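Side-chain contacts in 5,10-methylenetetrahydrofolate dehydrogenase (PDB 5ZF1), which probably oxidises 5,10-methylenetetrahydrofolate to 5,10-methenyltetrahydrofolate, passing the hydride to NADP+, in one-carbon metabolism of the silkworm: residues B[48-51]-B[52-56]; B[168-171]-B[172-176]; B[229-232]-B[233-237]. All blocks are in the same frame, centred on the assembly; numbering follows the deposited sequence.

Interaction 1 (B[48-51]-B[52-56]); sequences TYVR and NKVEA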
loop_
_atom_site.group_PDB
_atom_site.type_symbol
_atom_site.label_atom_id
_atom_site.label_comp_id
_atom_site.label_asym_id
_atom_site.label_seq_id
_atom_site.Cartn_x
_atom_site.Cartn_y
_atom_site.Cartn_z
ATOM N N THR B 48 -26.530 2.390 15.952
ATOM C CA THR B 48 -25.781 1.997 17.141
ATOM C C THR B 48 -24.315 2.393 17.015
ATOM O O THR B 48 -23.718 2.916 17.965
ATOM C CB THR B 48 -25.907 0.489 17.366
ATOM O OG1 THR B 48 -27.286 0.142 17.532
ATOM C CG2 THR B 48 -25.131 0.057 18.604
ATOM N N TYR B 49 -23.724 2.164 15.841
ATOM C CA TYR B 49 -22.313 2.475 15.646
ATOM C C TYR B 49 -22.055 3.974 15.744
ATOM O O TYR B 49 -21.052 4.400 16.328
ATOM C CB TYR B 49 -21.843 1.926 14.297
ATOM C CG TYR B 49 -21.759 0.410 14.252
ATOM C CD1 TYR B 49 -21.856 -0.346 15.417
ATOM C CD2 TYR B 49 -21.599 -0.265 13.046
ATOM C CE1 TYR B 49 -21.783 -1.728 15.386
ATOM C CE2 TYR B 49 -21.526 -1.650 13.005
ATOM C CZ TYR B 49 -21.619 -2.375 14.179
ATOM O OH TYR B 49 -21.549 -3.751 14.150
ATOM N N VAL B 50 -22.950 4.792 15.188
ATOM C CA VAL B 50 -22.751 6.236 15.249
ATOM C C VAL B 50 -22.975 6.759 16.666
ATOM O O VAL B 50 -22.260 7.660 17.126
ATOM C CB VAL B 50 -23.649 6.939 14.214
ATOM C CG1 VAL B 50 -23.948 8.375 14.630
ATOM C CG2 VAL B 50 -22.968 6.920 12.869
ATOM N N ARG B 51 -23.938 6.185 17.395
ATOM C CA ARG B 51 -24.142 6.610 18.774
ATOM C C ARG B 51 -22.907 6.315 19.623
ATOM O O ARG B 51 -22.533 7.113 20.488
ATOM C CB ARG B 51 -25.374 5.928 19.358
ATOM C CG ARG B 51 -25.581 6.220 20.841
ATOM C CD ARG B 51 -26.825 5.539 21.407
ATOM N NE ARG B 51 -27.658 4.954 20.361
ATOM C CZ ARG B 51 -27.822 3.647 20.188
ATOM N NH1 ARG B 51 -27.212 2.789 20.995
ATOM N NH2 ARG B 51 -28.596 3.199 19.211
ATOM N N ASN B 52 -22.236 5.184 19.371
ATOM C CA ASN B 52 -21.004 4.868 20.096
ATOM C C ASN B 52 -19.914 5.896 19.817
ATOM O O ASN B 52 -19.182 6.292 20.733
ATOM C CB ASN B 52 -20.514 3.467 19.724
ATOM C CG ASN B 52 -21.513 2.388 20.073
ATOM O OD1 ASN B 52 -22.505 2.635 20.752
ATOM N ND2 ASN B 52 -21.250 1.174 19.604
ATOM N N LYS B 53 -19.776 6.323 18.557
ATOM C CA LYS B 53 -18.788 7.351 18.235
ATOM C C LYS B 53 -19.124 8.659 18.938
ATOM O O LYS B 53 -18.231 9.334 19.466
ATOM C CB LYS B 53 -18.697 7.548 16.720
ATOM C CG LYS B 53 -18.335 6.266 15.950
ATOM C CD LYS B 53 -18.516 6.415 14.432
ATOM C CE LYS B 53 -18.378 5.066 13.732
ATOM N NZ LYS B 53 -18.188 5.183 12.247
ATOM N N VAL B 54 -20.414 9.010 18.988
ATOM C CA VAL B 54 -20.837 10.243 19.650
ATOM C C VAL B 54 -20.613 10.160 21.157
ATOM O O VAL B 54 -20.170 11.128 21.788
ATOM C CB VAL B 54 -22.312 10.547 19.320
ATOM C CG1 VAL B 54 -22.806 11.741 20.133
ATOM C CG2 VAL B 54 -22.480 10.811 17.838
ATOM N N GLU B 55 -20.925 9.015 21.765
ATOM C CA GLU B 55 -20.682 8.869 23.197
ATOM C C GLU B 55 -19.198 8.963 23.532
ATOM O O GLU B 55 -18.820 9.550 24.552
ATOM C CB GLU B 55 -21.262 7.549 23.706
ATOM C CG GLU B 55 -22.783 7.515 23.744
ATOM C CD GLU B 55 -23.328 6.121 23.998
ATOM O OE1 GLU B 55 -22.554 5.254 24.460
ATOM O OE2 GLU B 55 -24.531 5.892 23.750
ATOM N N ALA B 56 -18.333 8.395 22.694
ATOM C CA ALA B 56 -16.911 8.532 22.982
ATOM C C ALA B 56 -16.433 9.962 22.755
ATOM O O ALA B 56 -15.549 10.440 23.476
ATOM C CB ALA B 56 -16.093 7.549 22.142
#

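Interaction 2 (B[168-171]-B[172-176]); sequences KNVG and MPIAM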
loop_
_atom_site.group_PDB
_atom_site.type_symbol
_atom_site.label_atom_id
_atom_site.label_comp_id
_atom_site.label_asym_id
_atom_site.label_seq_id
_atom_site.Cartn_x
_atom_site.Cartn_y
_atom_site.Cartn_z
ATOM N N LYS B 168 -9.199 -3.653 1.591
ATOM C CA LYS B 168 -8.511 -2.369 1.464
ATOM C C LYS B 168 -8.754 -1.479 2.666
ATOM O O LYS B 168 -7.922 -0.616 2.977
ATOM C CB LYS B 168 -8.954 -1.659 0.183
ATOM C CG LYS B 168 -8.616 -2.419 -1.068
ATOM C CD LYS B 168 -7.133 -2.754 -1.118
ATOM C CE LYS B 168 -6.787 -3.536 -2.371
ATOM N NZ LYS B 168 -5.304 -3.702 -2.486
ATOM N N ASN B 169 -9.872 -1.682 3.355
ATOM C CA ASN B 169 -10.176 -0.848 4.510
ATOM C C ASN B 169 -9.548 -1.354 5.797
ATOM O O ASN B 169 -9.339 -0.552 6.716
ATOM C CB ASN B 169 -11.683 -0.747 4.732
ATOM C CG ASN B 169 -12.357 0.233 3.793
ATOM O OD1 ASN B 169 -11.741 0.776 2.870
ATOM N ND2 ASN B 169 -13.646 0.451 4.017
ATOM N N VAL B 170 -9.242 -2.646 5.901
ATOM C CA VAL B 170 -8.796 -3.211 7.174
ATOM C C VAL B 170 -7.557 -4.080 7.012
ATOM O O VAL B 170 -6.514 -3.779 7.588
ATOM C CB VAL B 170 -9.922 -4.018 7.856
ATOM C CG1 VAL B 170 -9.407 -4.682 9.132
ATOM C CG2 VAL B 170 -11.113 -3.122 8.189
ATOM N N GLY B 171 -7.644 -5.165 6.235
ATOM C CA GLY B 171 -6.518 -6.090 6.178
ATOM C C GLY B 171 -5.271 -5.472 5.569
ATOM O O GLY B 171 -4.151 -5.658 6.067
ATOM N N MET B 172 -5.439 -4.717 4.484
ATOM C CA MET B 172 -4.276 -4.129 3.832
ATOM C C MET B 172 -3.603 -3.088 4.732
ATOM O O MET B 172 -2.373 -3.132 4.890
ATOM C CB MET B 172 -4.674 -3.556 2.463
ATOM C CG MET B 172 -3.526 -2.983 1.652
ATOM S SD MET B 172 -3.189 -1.242 2.064
ATOM C CE MET B 172 -4.694 -0.437 1.450
ATOM N N PRO B 173 -4.333 -2.146 5.327
ATOM C CA PRO B 173 -3.646 -1.194 6.210
ATOM C C PRO B 173 -3.000 -1.868 7.409
ATOM O O PRO B 173 -1.949 -1.406 7.854
ATOM C CB PRO B 173 -4.766 -0.225 6.629
ATOM C CG PRO B 173 -5.816 -0.367 5.565
ATOM C CD PRO B 173 -5.748 -1.795 5.115
ATOM N N ILE B 174 -3.570 -2.946 7.936
ATOM C CA ILE B 174 -2.913 -3.653 9.039
ATOM C C ILE B 174 -1.569 -4.208 8.584
ATOM O O ILE B 174 -0.538 -4.013 9.240
ATOM C CB ILE B 174 -3.821 -4.768 9.582
ATOM C CG1 ILE B 174 -4.997 -4.159 10.351
ATOM C CG2 ILE B 174 -2.991 -5.729 10.465
ATOM C CD1 ILE B 174 -6.002 -5.168 10.866
ATOM N N ALA B 175 -1.564 -4.932 7.455
ATOM C CA ALA B 175 -0.303 -5.486 6.962
ATOM C C ALA B 175 0.711 -4.393 6.674
ATOM O O ALA B 175 1.904 -4.553 6.969
ATOM C CB ALA B 175 -0.547 -6.324 5.701
ATOM N N MET B 176 0.254 -3.265 6.101
ATOM C CA MET B 176 1.177 -2.190 5.742
ATOM C C MET B 176 1.879 -1.640 6.974
ATOM O O MET B 176 3.092 -1.402 6.950
ATOM C CB MET B 176 0.425 -1.079 5.004
ATOM C CG MET B 176 1.310 0.004 4.385
ATOM S SD MET B 176 2.396 -0.540 3.030
ATOM C CE MET B 176 1.257 -1.202 1.823
#

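Interaction 3 (B[229-232]-B[233-237]); sequences DMVK and PGATI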
loop_
_atom_site.group_PDB
_atom_site.type_symbol
_atom_site.label_atom_id
_atom_site.label_comp_id
_atom_site.label_asym_id
_atom_site.label_seq_id
_atom_site.Cartn_x
_atom_site.Cartn_y
_atom_site.Cartn_z
ATOM N N ASP B 229 -4.063 -26.387 16.676
ATOM C CA ASP B 229 -2.935 -26.965 15.954
ATOM C C ASP B 229 -2.332 -26.007 14.935
ATOM O O ASP B 229 -1.325 -26.356 14.305
ATOM C CB ASP B 229 -3.361 -28.262 15.262
ATOM C CG ASP B 229 -4.497 -28.058 14.280
ATOM O OD1 ASP B 229 -5.084 -26.957 14.260
ATOM O OD2 ASP B 229 -4.805 -29.008 13.527
ATOM N N MET B 230 -2.912 -24.823 14.761
ATOM C CA MET B 230 -2.359 -23.813 13.872
ATOM C C MET B 230 -1.502 -22.802 14.607
ATOM O O MET B 230 -0.939 -21.918 13.967
ATOM C CB MET B 230 -3.488 -23.082 13.132
ATOM C CG MET B 230 -4.251 -23.986 12.155
ATOM S SD MET B 230 -5.821 -23.310 11.591
ATOM C CE MET B 230 -5.294 -21.751 10.863
ATOM N N VAL B 231 -1.396 -22.900 15.931
ATOM C CA VAL B 231 -0.854 -21.814 16.738
ATOM C C VAL B 231 0.500 -22.232 17.287
ATOM O O VAL B 231 0.654 -23.330 17.841
ATOM C CB VAL B 231 -1.828 -21.411 17.852
ATOM C CG1 VAL B 231 -1.218 -20.320 18.751
ATOM C CG2 VAL B 231 -3.129 -20.935 17.229
ATOM N N LYS B 232 1.480 -21.377 17.092
ATOM C CA LYS B 232 2.774 -21.559 17.713
ATOM C C LYS B 232 2.637 -21.295 19.206
ATOM O O LYS B 232 2.041 -20.286 19.596
ATOM C CB LYS B 232 3.774 -20.591 17.082
ATOM C CG LYS B 232 5.217 -20.755 17.498
ATOM C CD LYS B 232 6.071 -19.678 16.826
ATOM C CE LYS B 232 7.462 -19.594 17.407
ATOM N NZ LYS B 232 8.342 -18.806 16.499
ATOM N N PRO B 233 3.169 -22.154 20.073
ATOM C CA PRO B 233 3.078 -21.869 21.511
ATOM C C PRO B 233 3.643 -20.490 21.830
ATOM O O PRO B 233 4.722 -20.118 21.365
ATOM C CB PRO B 233 3.908 -22.994 22.150
ATOM C CG PRO B 233 3.868 -24.099 21.145
ATOM C CD PRO B 233 3.882 -23.415 19.803
ATOM N N GLY B 234 2.878 -19.713 22.602
ATOM C CA GLY B 234 3.261 -18.368 22.961
ATOM C C GLY B 234 2.941 -17.296 21.942
ATOM O O GLY B 234 3.288 -16.138 22.169
ATOM N N ALA B 235 2.283 -17.636 20.833
ATOM C CA ALA B 235 1.980 -16.634 19.815
ATOM C C ALA B 235 0.837 -15.710 20.252
ATOM O O ALA B 235 0.057 -16.008 21.155
ATOM C CB ALA B 235 1.620 -17.322 18.494
ATOM N N THR B 236 0.732 -14.572 19.572
ATOM C CA THR B 236 -0.281 -13.582 19.863
ATOM C C THR B 236 -1.344 -13.677 18.783
ATOM O O THR B 236 -1.014 -13.639 17.596
ATOM C CB THR B 236 0.330 -12.182 19.879
ATOM O OG1 THR B 236 1.314 -12.110 20.923
ATOM C CG2 THR B 236 -0.722 -11.126 20.086
ATOM N N ILE B 237 -2.596 -13.800 19.201
ATOM C CA ILE B 237 -3.738 -13.971 18.308
ATOM C C ILE B 237 -4.683 -12.800 18.518
ATOM O O ILE B 237 -5.219 -12.617 19.617
ATOM C CB ILE B 237 -4.460 -15.303 18.565
ATOM C CG1 ILE B 237 -3.466 -16.468 18.623
ATOM C CG2 ILE B 237 -5.610 -15.510 17.543
ATOM C CD1 ILE B 237 -2.863 -16.845 17.303
#

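Interaction 1 (B[48-51]-B[52-56])
Asn-52 lies alongside Thr-48, one helical turn earlier, and both side chains point the same way. The asparagine CG stands beside its own backbone N (chi1 -61°), which folds the amide back over the preceding turn. Its ND2 comes to 4.2 Å from the CG2 methyl of Thr-48 and sits at the edge of the Tyr-49 ring, near the ring plane, with CD1 as the nearest ring atom. Asn-52 OD1 is 3.1 Å from Thr-48 O, a meeting of two acceptors and no bond; that carbonyl is instead bonded by Asn-52 N. With an alanine here, the Thr-48 methyl and the Tyr-49 ring edge would probably lose the neighbour they share, leaving a gap beside the turn. Arg-51 and Glu-55 also run side by side, but a carboxylate oxygen meets the aliphatic part of the arginine: Glu-55 OE2 is 3.1 Å from Arg-51 CG. As modelled, a strained, nearly eclipsed chi3 (-10°) turns the guanidinium aside, Arg-51 NE stays 4.7 Å from Glu-55 OE2, and any attraction is likely to be weak, acting across a gap rather than through a salt bridge. On the inner face, Val-50 CG1 meets Val-54 CG2 at 4.3 Å, and both valines pack on Thr-66. Lys-53 CG passes 3.3 Å from Tyr-49 O before the extended chain carries NZ to Gln-97 OE1. Four successive i to i+4 backbone bonds hold this middle part of helix 44-60, the crossover of a beta-alpha-beta unit; Tyr-49 and Lys-53 match the Tyr-X-X-X-Lys motif that lines the folate site in relatives of this family.

Interaction 2 (B[168-171]-B[172-176])
Val-170 and Ile-174 span the first turn of helix 171-178 in the Rossmann-type domain, where the chain leaving strand 160-164 carries the Gly-Arg-Ser-X-X-Val-Gly-X-Pro signature of the family, probably part of the dinucleotide-binding region. Val-170 is the N-cap residue, and its carbonyl O accepts Ile-174 N at 3.1 Å. The two side chains lie side by side, with Val-170 CG1 3.9 Å from Ile-174 CD1; the valine CG1 is anti to the backbone N (chi1 176°), turned to the helix side. Pro-173 suits this first turn, which asks no N-H bond of it, and its ring is wedged among carbonyls: CG is 3.3 Å from Lys-168 O and CD equally close to Val-170 O. Met-172, bent at chi2 and chi3, curls CE back to 3.6 Å from Lys-168 O. Farther along, Ala-175 N bonds Gly-171 O at 3.0 Å. The Lys-168 amine belongs to the dimer interface, where NZ hydrogen-bonds Cys-131 O and forms a salt bridge with Asp-133, both of the second subunit. Around the turn, Met-172 rests on helix 124-131, Ile-174 on Ala-142 and Val-145 of helix 140-151, and Ala-175 on strand 193-197.

Interaction 3 (B[229-232]-B[233-237])
Lys-232 and Ala-235 close a type II beta turn that leads the chain into strand 236-239 of the parallel Rossmann-type sheet. Pro-233 and Gly-234 fill the two central positions, and the turn is shut by Ala-235 N donating to Lys-232 O at 2.9 Å. This donor approaches well tilted from the carbonyl plane, by 32°. Gly-234 has a positive phi (83°), where a CB would be jammed against the carbonyl O of Pro-233, so the position calls for glycine.

The side chain of Lys-232 starts in the turn and leaves it. Its CB lies 3.4 Å from Pro-233 N and also faces the methyl of Ala-235, 4.2 Å from Ala-235 CB. CG, anti to the backbone N (chi1 -173°), comes beside the proline ring, with Lys-232 CG 3.8 Å from Pro-233 CD; the aliphatic chain and the ring cross at about a right angle. Past CG the chain is extended, and CD and CE carry the amine clear of the turn. There NZ forms a salt bridge with Asp-214, in the loop just before strand 215-218. A sulfate, probably from the crystallisation liquor, is modelled implausibly close to the lysine side chain, so that contact is doubtful.

Beneath the turn the contacts are apolar. Val-231 CG1 is 4.1 Å from the Ala-235 methyl, and Val-231 and Ile-237 reach toward each other tip to tip. Val-263, on helix 260-263, packs against both of them, so the valine of the loop and the isoleucine of the strand share one small core. Ala-235 CB, pointing back into the turn, is 3.2 Å from Lys-232 O. At the far end a single methyl does the bridging: Ile-237 CD1 stands 4.1 Å from both Val-231 CG1 and Val-231 CG2.

In the fold
The three contacts follow one another along the chain without touching. Interaction 1 lies in the catalytic domain, interactions 2 and 3 in the NAD(P)-binding domain. The centres of interactions 1 and 2 are about 23 Å apart, with nearest atoms about 11 Å apart; if the family motifs hold here, the first marks the folate side and the second the cofactor side of the active-site cleft. Interaction 3 is about 22 Å from interaction 2 and 34 Å from interaction 1, centre to centre, toward the periphery of the chain, where its lysine pairs with Asp-214. Of the three, only interaction 2 touches the second subunit.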